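Local coordinates for transcriptional regulator, TetR family (Thermus thermophilus, PDB 3VPR), which probably binds operator DNA through a helix-turn-helix domain and represses transcription, as a two-subunit regulator of the TetR family, at residues E10-A13 / K14-E18; P95-V98 / T99-Q102. One frame throughout, in Å; residues are numbered along the deposited sequence.

Contact 1. Residues E10-A13 / K14-E18; sequences EEAA and KLFTE
Lys14 reaches back along helix 4-19 to Glu10 and Glu11, one turn earlier. Its CB lies beside Glu11 O, and CG sits 3.4 Å from Glu10 O, the same carbonyl that takes the backbone N-H of Lys14. Extended beyond CG, the chain carries CE alongside Glu10, 4.0 Å from its CG, the two chains pointing the same way. At the tip NZ makes a long salt bridge with Glu11 OE2, at 3.9 Å, while Glu10 OE2 stays 4.5 Å from NZ. Glu11 meets it by folding: its chain bends at chi2 (-61°), which brings the carboxylate round to the lysine.

On another side of the helix, Phe16 lays one ring face over Ala12 O, with CG 3.3 Å from that oxygen, and CE2 touches Ala12 CB. Leu29 and Ile54 add to this apolar side. Thr17 OG1 donates to Ala13 O at 2.9 Å, approaching from the opposite face of the carbonyl plane to Thr17 N.

One amphipathic helix thus divides its chemistry. On the partly exposed side Lys14 is held by a long salt bridge to Glu11, with Glu10 probably adding weaker attraction, whereas Ala12 and Phe16 join the core of the putative DNA-binding domain.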
# COMPACT_ATOMS: atom_id res chain seq x y z
N GLU A 10 21.40 6.06 -8.75
CA GLU A 10 21.35 5.28 -7.52
C GLU A 10 21.49 6.17 -6.28
O GLU A 10 20.79 5.99 -5.30
CB GLU A 10 22.47 4.23 -7.51
CG GLU A 10 22.61 3.51 -6.17
CD GLU A 10 23.30 2.16 -6.27
OE1 GLU A 10 24.32 2.07 -7.00
OE2 GLU A 10 22.84 1.20 -5.63
N GLU A 11 22.38 7.15 -6.36
CA GLU A 11 22.60 8.07 -5.25
C GLU A 11 21.41 8.98 -5.03
O GLU A 11 21.09 9.32 -3.90
CB GLU A 11 23.85 8.92 -5.48
CG GLU A 11 25.16 8.13 -5.40
CD GLU A 11 25.38 7.51 -4.04
OE1 GLU A 11 25.47 8.26 -3.04
OE2 GLU A 11 25.45 6.26 -3.95
N ALA A 12 20.79 9.41 -6.12
CA ALA A 12 19.62 10.27 -6.04
C ALA A 12 18.51 9.45 -5.39
O ALA A 12 17.84 9.91 -4.47
CB ALA A 12 19.18 10.71 -7.43
N ALA A 13 18.33 8.22 -5.87
CA ALA A 13 17.31 7.35 -5.31
C ALA A 13 17.48 7.21 -3.79
O ALA A 13 16.49 7.27 -3.05
CB ALA A 13 17.35 5.98 -5.98
N LYS A 14 18.71 7.03 -3.32
CA LYS A 14 18.93 6.91 -1.88
C LYS A 14 18.63 8.22 -1.16
O LYS A 14 18.01 8.22 -0.10
CB LYS A 14 20.38 6.52 -1.57
CG LYS A 14 20.76 5.13 -2.01
CD LYS A 14 22.21 4.85 -1.64
CE LYS A 14 22.68 3.51 -2.19
NZ LYS A 14 24.10 3.25 -1.83
N LEU A 15 19.06 9.33 -1.74
CA LEU A 15 18.83 10.62 -1.11
C LEU A 15 17.33 10.93 -1.03
O LEU A 15 16.86 11.42 -0.01
CB LEU A 15 19.57 11.73 -1.87
CG LEU A 15 19.37 13.12 -1.28
CD1 LEU A 15 19.84 13.12 0.17
CD2 LEU A 15 20.15 14.14 -2.09
N PHE A 16 16.59 10.62 -2.09
CA PHE A 16 15.16 10.85 -2.09
C PHE A 16 14.49 9.98 -1.03
O PHE A 16 13.52 10.38 -0.40
CB PHE A 16 14.54 10.53 -3.45
CG PHE A 16 14.95 11.47 -4.56
CD1 PHE A 16 15.24 12.80 -4.29
CD2 PHE A 16 15.00 11.02 -5.88
CE1 PHE A 16 15.58 13.68 -5.32
CE2 PHE A 16 15.34 11.89 -6.91
CZ PHE A 16 15.63 13.22 -6.64
N THR A 17 15.01 8.77 -0.85
CA THR A 17 14.47 7.86 0.15
C THR A 17 14.74 8.40 1.57
O THR A 17 13.91 8.26 2.46
CB THR A 17 15.10 6.45 0.02
OG1 THR A 17 14.67 5.86 -1.22
CG2 THR A 17 14.69 5.54 1.19
N GLU A 18 15.90 9.03 1.74
CA GLU A 18 16.31 9.58 3.03
C GLU A 18 15.68 10.94 3.36
O GLU A 18 15.32 11.20 4.50
CB GLU A 18 17.84 9.72 3.09
CG GLU A 18 18.62 8.39 3.05
CD GLU A 18 20.10 8.56 2.62
OE1 GLU A 18 20.86 7.57 2.64
OE2 GLU A 18 20.50 9.69 2.26

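Contact 2. Residues P95-V98 / T99-Q102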
# COMPACT_ATOMS: atom_id res chain seq x y z
N PRO A 95 15.67 1.34 -2.50
CA PRO A 95 15.57 2.80 -2.66
C PRO A 95 14.86 3.30 -3.92
O PRO A 95 14.22 4.35 -3.89
CB PRO A 95 17.03 3.26 -2.56
CG PRO A 95 17.84 2.02 -2.88
CD PRO A 95 17.06 0.91 -2.28
N PHE A 96 14.96 2.56 -5.02
CA PHE A 96 14.28 2.96 -6.25
C PHE A 96 12.76 2.87 -6.09
O PHE A 96 12.01 3.67 -6.66
CB PHE A 96 14.69 2.07 -7.42
CG PHE A 96 16.09 2.32 -7.90
CD1 PHE A 96 17.17 1.73 -7.27
CD2 PHE A 96 16.32 3.15 -9.00
CE1 PHE A 96 18.47 1.97 -7.71
CE2 PHE A 96 17.62 3.39 -9.46
CZ PHE A 96 18.70 2.80 -8.81
N PHE A 97 12.31 1.87 -5.33
CA PHE A 97 10.88 1.67 -5.11
C PHE A 97 10.32 2.72 -4.17
O PHE A 97 9.21 3.22 -4.39
CB PHE A 97 10.64 0.27 -4.57
CG PHE A 97 10.63 -0.78 -5.64
CD1 PHE A 97 9.45 -1.10 -6.31
CD2 PHE A 97 11.82 -1.37 -6.05
CE1 PHE A 97 9.46 -2.01 -7.37
CE2 PHE A 97 11.83 -2.28 -7.11
CZ PHE A 97 10.65 -2.59 -7.77
N VAL A 98 11.07 3.06 -3.13
CA VAL A 98 10.62 4.08 -2.20
C VAL A 98 10.51 5.40 -2.96
O VAL A 98 9.61 6.20 -2.71
CB VAL A 98 11.61 4.23 -1.02
CG1 VAL A 98 11.20 5.42 -0.14
CG2 VAL A 98 11.62 2.95 -0.20
N THR A 99 11.42 5.62 -3.90
CA THR A 99 11.40 6.85 -4.68
C THR A 99 10.19 6.89 -5.62
O THR A 99 9.45 7.88 -5.65
CB THR A 99 12.69 7.01 -5.52
OG1 THR A 99 13.82 7.12 -4.66
CG2 THR A 99 12.60 8.25 -6.41
N MSE A 100 10.01 5.82 -6.38
CA MSE A 100 8.91 5.72 -7.33
C MSE A 100 7.51 5.89 -6.73
O MSE A 100 6.69 6.64 -7.25
CB MSE A 100 8.97 4.38 -8.06
CG MSE A 100 7.70 4.12 -8.84
SE MSE A 100 7.28 2.27 -8.97
CE MSE A 100 6.76 1.95 -7.14
N LEU A 101 7.23 5.15 -5.66
CA LEU A 101 5.93 5.19 -5.01
C LEU A 101 5.48 6.60 -4.64
O LEU A 101 4.41 7.05 -5.03
CB LEU A 101 5.94 4.31 -3.76
CG LEU A 101 4.58 4.06 -3.10
CD1 LEU A 101 3.68 3.33 -4.08
CD2 LEU A 101 4.75 3.23 -1.83
N GLN A 102 6.32 7.31 -3.88
CA GLN A 102 5.99 8.65 -3.44
C GLN A 102 5.97 9.69 -4.56
O GLN A 102 5.12 10.59 -4.56
CB GLN A 102 6.98 9.10 -2.35
CG GLN A 102 8.39 9.36 -2.86
CD GLN A 102 9.33 9.88 -1.78
OE1 GLN A 102 9.06 10.90 -1.14
NE2 GLN A 102 10.45 9.19 -1.58
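Phe97 and Met100, a selenomethionine, lie side by side on helix 94-103 and point the same way. The methionine chain bends at chi2 and chi3, and this hook turns CE back toward the aromatic ring, 4.2 Å from Phe97 CD1. The methyl approaches the ring obliquely and also comes within 3.9 Å of Phe97 O, resting against both ring and backbone of the earlier turn.

Val98 and Gln102 are set otherwise, their side chains slanting across one another. The first torsion of Gln102 (70°) places CG between its backbone N and carbonyl carbon, directing the otherwise extended chain back over Val98 O. CG lies 3.4 Å from Val98 O, and NE2 donates to that same oxygen at 3.3 Å. The bond is far from straight (N-H...O 141°), and the donor stands above the carbonyl plane, away from the lone pairs; NE2 also passes 4.1 Å from Val98 CG1. The other end of the amide, OE1, takes a weak hydrogen bond from Tyr21 N.

Thr99 turns OG1 beside its own backbone N, and both donate to Pro95 O, the hydroxyl at 2.9 Å, from opposite faces of the carbonyl plane. Within the TetR-type C-terminal domain, Pro95, Val98 and Thr99 pack on helix 4-19, Phe96 and Met100 touch helix 47-70, and Leu101 packs on Arg160 of the second subunit.

Thr99 OG1 and Gln102 NE2 donate to carbonyls one turn back in their own helix, while the two Gln102 bonds, one bent and one weak, probably bias its amide rather than lock it.

From the N terminus, contact 1 comes first, within helix 4-19 of the N-terminal TetR-family domain, ahead of the predicted helix-turn-helix motif, and ends well before contact 2 begins on helix 94-103 of the C-terminal region. Each joins successive turns of a single helix and closes no larger loop, so the two run in series and neither nest nor cross. In space their centres lie 9 Å apart. They meet where Thr17 packs on Pro95, Val98 and Thr99, and Phe16 on Thr99. Helix 47-70 touches both, through Ile54 on Ala13 and on Phe96. Together they mark the junction between the N-terminal helix-turn-helix domain and the C-terminal domain, which in TetR relatives is the regulatory one.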